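Local coordinates for segregation and condensation protein A (Thermococcus onnurineus, PDB 6IVH) that probably serves as the kleisin subunit of an archaeal Smc-based condensin, the N-terminal domain being the part modelled here, at residues A[39-42]-A[43-46]; A[8-11]-A[12-15]. One frame throughout, in Å; residues are numbered along the deposited sequence.

Interaction 1 of 2, residues A[39-42]-A[43-46]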
loop_
_atom_site.group_PDB
_atom_site.type_symbol
_atom_site.label_atom_id
_atom_site.label_comp_id
_atom_site.label_asym_id
_atom_site.label_seq_id
_atom_site.Cartn_x
_atom_site.Cartn_y
_atom_site.Cartn_z
ATOM N N ILE A 39 2.435 -6.089 -2.913
ATOM C CA ILE A 39 2.226 -6.853 -4.139
ATOM C C ILE A 39 2.439 -8.340 -3.885
ATOM O O ILE A 39 1.718 -9.185 -4.433
ATOM C CB ILE A 39 3.146 -6.322 -5.252
ATOM C CG1 ILE A 39 2.728 -4.902 -5.646
ATOM C CG2 ILE A 39 3.135 -7.255 -6.453
ATOM C CD1 ILE A 39 3.583 -4.289 -6.735
ATOM N N GLU A 40 3.429 -8.684 -3.056
ATOM C CA GLU A 40 3.632 -10.081 -2.680
ATOM C C GLU A 40 2.361 -10.673 -2.090
ATOM O O GLU A 40 1.882 -11.719 -2.542
ATOM C CB GLU A 40 4.788 -10.203 -1.684
ATOM C CG GLU A 40 6.177 -10.028 -2.283
ATOM C CD GLU A 40 7.271 -10.010 -1.227
ATOM O OE1 GLU A 40 7.041 -10.542 -0.119
ATOM O OE2 GLU A 40 8.360 -9.461 -1.504
ATOM N N ARG A 41 1.792 -10.003 -1.085
ATOM C CA ARG A 41 0.573 -10.502 -0.458
ATOM C C ARG A 41 -0.599 -10.476 -1.429
ATOM O O ARG A 41 -1.422 -11.398 -1.438
ATOM C CB ARG A 41 0.253 -9.684 0.794
ATOM C CG ARG A 41 -1.047 -10.071 1.470
ATOM C CD ARG A 41 -0.938 -11.443 2.121
ATOM N NE ARG A 41 -2.061 -11.704 3.015
ATOM C CZ ARG A 41 -2.334 -12.889 3.550
ATOM N NH1 ARG A 41 -1.564 -13.936 3.282
ATOM N NH2 ARG A 41 -3.381 -13.027 4.351
ATOM N N LEU A 42 -0.687 -9.432 -2.257
ATOM C CA LEU A 42 -1.750 -9.367 -3.256
ATOM C C LEU A 42 -1.668 -10.541 -4.221
ATOM O O LEU A 42 -2.695 -11.076 -4.654
ATOM C CB LEU A 42 -1.676 -8.045 -4.016
ATOM C CG LEU A 42 -2.787 -7.803 -5.035
ATOM C CD1 LEU A 42 -4.139 -7.805 -4.344
ATOM C CD2 LEU A 42 -2.557 -6.498 -5.777
ATOM N N ARG A 43 -0.450 -10.958 -4.571
ATOM C CA ARG A 43 -0.290 -12.127 -5.427
ATOM C C ARG A 43 -0.710 -13.404 -4.711
ATOM O O ARG A 43 -1.217 -14.334 -5.350
ATOM C CB ARG A 43 1.161 -12.223 -5.905
ATOM C CG ARG A 43 1.466 -13.442 -6.746
ATOM C CD ARG A 43 2.814 -13.309 -7.426
ATOM N NE ARG A 43 2.843 -12.171 -8.341
ATOM C CZ ARG A 43 2.375 -12.203 -9.585
ATOM N NH1 ARG A 43 1.835 -13.316 -10.064
ATOM N NH2 ARG A 43 2.444 -11.123 -10.351
ATOM N N GLU A 44 -0.518 -13.465 -3.390
ATOM C CA GLU A 44 -0.914 -14.652 -2.640
ATOM C C GLU A 44 -2.424 -14.858 -2.685
ATOM O O GLU A 44 -2.897 -15.980 -2.903
ATOM C CB GLU A 44 -0.430 -14.547 -1.193
ATOM C CG GLU A 44 1.088 -14.540 -1.033
ATOM C CD GLU A 44 1.525 -14.443 0.422
ATOM O OE1 GLU A 44 0.647 -14.443 1.313
ATOM O OE2 GLU A 44 2.747 -14.360 0.673
HETATM N N MSE A 45 -3.196 -13.790 -2.488
HETATM C CA MSE A 45 -4.652 -13.895 -2.477
HETATM C C MSE A 45 -5.165 -14.294 -3.854
HETATM O O MSE A 45 -6.096 -15.089 -3.971
HETATM C CB MSE A 45 -5.296 -12.576 -2.040
HETATM C CG MSE A 45 -4.439 -11.754 -1.095
HETATM SE SE MSE A 45 -4.093 -12.535 0.662
HETATM C CE MSE A 45 -5.860 -13.199 1.113
ATOM N N LYS A 46 -4.548 -13.735 -4.899
ATOM C CA LYS A 46 -4.963 -14.043 -6.262
ATOM C C LYS A 46 -4.513 -15.431 -6.704
ATOM O O LYS A 46 -5.144 -16.020 -7.588
ATOM C CB LYS A 46 -4.433 -12.975 -7.221
ATOM C CG LYS A 46 -4.839 -11.554 -6.839
ATOM C CD LYS A 46 -6.072 -11.075 -7.590
ATOM C CE LYS A 46 -5.704 -10.579 -8.981
ATOM N NZ LYS A 46 -6.847 -9.907 -9.659
#
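Arg41 and Glu44, three residues apart on helix 31-47, are joined by a salt bridge. Arg41 NH1 donates a hydrogen bond to Glu44 OE1 at 3.0 Å, with an N-H...O angle of 156°. The carboxylate oxygen lies at the edge of the guanidinium, close to its plane, and is approached nearly along its own C-O direction. The two flat groups stand almost perpendicular, 81° between planes; NH1 and OE1 are the pair that bond.

The selenium of Met45, a selenomethionine in this crystal, covers one face of the same guanidinium. It sits nearest NE, with SE of Met45 3.2 Å from NE of Arg41, and is therefore displaced toward the rim of the group. Arg41 reaches both partners because CG is anti to the backbone N (chi1 176°) and the chain then bends at chi2, which turns its end toward the following helical turn. The guanidinium is thus bonded at an edge and covered on one face by selenium. On the helix 11-20 side, the Arg41 side chain also touches Ile14 and Gln17.

Backbone bonds run beneath these side chains: each N-H from Arg43 to Lys46 is bonded to the carbonyl four residues back, beginning with Arg43 N to Ile39 O at 2.8 Å. Leu42, next in sequence to Arg41, also packs on Ile14 and reaches Val52 and, on helix 54-72, Ala60.

The four successive i to i+4 bonds are the pattern of a regular alpha-helix, and an i to i+3 Arg-Glu pair is one that such a helix allows; here both belong to the last turns of helix 31-47 in the ScpA N-terminal domain.

Interaction 2 of 2, residues A[8-11]-A[12-15]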
loop_
_atom_site.group_PDB
_atom_site.type_symbol
_atom_site.label_atom_id
_atom_site.label_comp_id
_atom_site.label_asym_id
_atom_site.label_seq_id
_atom_site.Cartn_x
_atom_site.Cartn_y
_atom_site.Cartn_z
ATOM N N GLU A 8 -14.972 -8.647 -0.363
ATOM C CA GLU A 8 -13.718 -8.608 -1.098
ATOM C C GLU A 8 -12.574 -8.178 -0.189
ATOM O O GLU A 8 -12.774 -7.463 0.796
ATOM C CB GLU A 8 -13.818 -7.660 -2.300
ATOM C CG GLU A 8 -14.815 -8.112 -3.356
ATOM C CD GLU A 8 -15.093 -7.043 -4.395
ATOM O OE1 GLU A 8 -14.968 -5.843 -4.067
ATOM O OE2 GLU A 8 -15.437 -7.404 -5.540
ATOM N N ILE A 9 -11.369 -8.632 -0.534
ATOM C CA ILE A 9 -10.163 -8.187 0.155
ATOM C C ILE A 9 -9.952 -6.710 -0.150
ATOM O O ILE A 9 -9.844 -6.311 -1.315
ATOM C CB ILE A 9 -8.944 -9.017 -0.270
ATOM C CG1 ILE A 9 -9.171 -10.504 0.008
ATOM C CG2 ILE A 9 -7.695 -8.528 0.444
ATOM C CD1 ILE A 9 -9.433 -10.825 1.451
ATOM N N THR A 10 -9.894 -5.901 0.888
ATOM C CA THR A 10 -9.736 -4.464 0.756
ATOM C C THR A 10 -8.278 -4.068 0.937
ATOM O O THR A 10 -7.475 -4.844 1.463
ATOM C CB THR A 10 -10.605 -3.744 1.791
ATOM O OG1 THR A 10 -10.163 -4.092 3.108
ATOM C CG2 THR A 10 -12.067 -4.139 1.623
ATOM N N PRO A 11 -7.893 -2.866 0.493
ATOM C CA PRO A 11 -6.509 -2.417 0.726
ATOM C C PRO A 11 -6.112 -2.416 2.190
ATOM O O PRO A 11 -4.947 -2.684 2.510
ATOM C CB PRO A 11 -6.498 -0.995 0.146
ATOM C CG PRO A 11 -7.600 -0.978 -0.850
ATOM C CD PRO A 11 -8.653 -1.913 -0.337
ATOM N N VAL A 12 -7.049 -2.121 3.093
ATOM C CA VAL A 12 -6.726 -2.095 4.515
ATOM C C VAL A 12 -6.415 -3.499 5.018
ATOM O O VAL A 12 -5.512 -3.691 5.843
ATOM C CB VAL A 12 -7.875 -1.447 5.306
ATOM C CG1 VAL A 12 -7.526 -1.362 6.785
ATOM C CG2 VAL A 12 -8.193 -0.068 4.741
ATOM N N ASP A 13 -7.153 -4.500 4.523
ATOM C CA ASP A 13 -6.915 -5.886 4.921
ATOM C C ASP A 13 -5.464 -6.287 4.686
ATOM O O ASP A 13 -4.823 -6.885 5.558
ATOM C CB ASP A 13 -7.854 -6.819 4.156
ATOM C CG ASP A 13 -9.305 -6.648 4.553
ATOM O OD1 ASP A 13 -9.568 -6.370 5.740
ATOM O OD2 ASP A 13 -10.181 -6.792 3.674
ATOM N N ILE A 14 -4.928 -5.963 3.509
ATOM C CA ILE A 14 -3.560 -6.353 3.189
ATOM C C ILE A 14 -2.567 -5.583 4.051
ATOM O O ILE A 14 -1.585 -6.149 4.548
ATOM C CB ILE A 14 -3.290 -6.158 1.686
ATOM C CG1 ILE A 14 -4.257 -7.012 0.860
ATOM C CG2 ILE A 14 -1.844 -6.492 1.355
ATOM C CD1 ILE A 14 -4.130 -6.821 -0.637
ATOM N N LEU A 15 -2.809 -4.287 4.256
ATOM C CA LEU A 15 -1.877 -3.482 5.040
ATOM C C LEU A 15 -1.877 -3.902 6.505
ATOM O O LEU A 15 -0.811 -3.990 7.127
ATOM C CB LEU A 15 -2.218 -1.998 4.898
ATOM C CG LEU A 15 -2.007 -1.400 3.502
ATOM C CD1 LEU A 15 -2.724 -0.066 3.364
ATOM C CD2 LEU A 15 -0.518 -1.247 3.213
#
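A capping box opens helix 11-20, with Thr10 at the N-cap and Asp13 three residues on. Its main bond joins Thr10 N to Asp13 OD2 at 2.9 Å and is nearly straight, 171° at the hydrogen, meeting the oxygen on its anti side, 30° out of the carboxylate plane. The hydroxyl adds a second: Thr10 OG1 donates to Asp13 OD2 at 2.8 Å from above the carboxylate plane, on the face from which the backbone N also comes. One oxygen is thus gripped by two donors. The return bond, Asp13 N to Thr10 OG1, is weak at 3.4 Å; it is possible because chi1 of 63° tucks OG1 between the backbone N and the carbonyl carbon, facing the first turn.

Replacing Asp13 by alanine removes the carboxylate, and would probably leave Thr10 N and OG1 without their shared acceptor and the hydroxyl freer to turn.

Beyond the cap, Leu15 N bonds to Pro11 O at 3.2 Å, whereas Ile14 N to Thr10 O is weak. Ile9 lays CG2 against Ile14 CG1 at 3.8 Å, the two side chains crossing at about a right angle, and its backbone is hydrogen-bonded to Arg51 and Ser53. Ile9, just before the N-cap, meets Ile14, four residues after the N-cap: the apolar contact of a hydrophobic staple, which here accompanies the capping box at the helix N-terminus.

How the interactions relate
From the N terminus the chain enters interaction 2, where the incoming loop turns into helix 11-20; that contact closes before interaction 1 begins, on the later turns of helix 31-47. The two are in series, neither nested nor crossed, and each is local, so no long loop is closed by either. They nevertheless meet in space, their centres about 11 Å apart. Ile14 of interaction 2 makes the junction: its CG2 packs on Arg41 CG at 3.7 Å and its CD1 on Leu42 CD1 at 3.8 Å. The start of helix 11-20 thereby rests on helix 31-47, while Pro11 and Leu42 both extend the packing to helix 54-72.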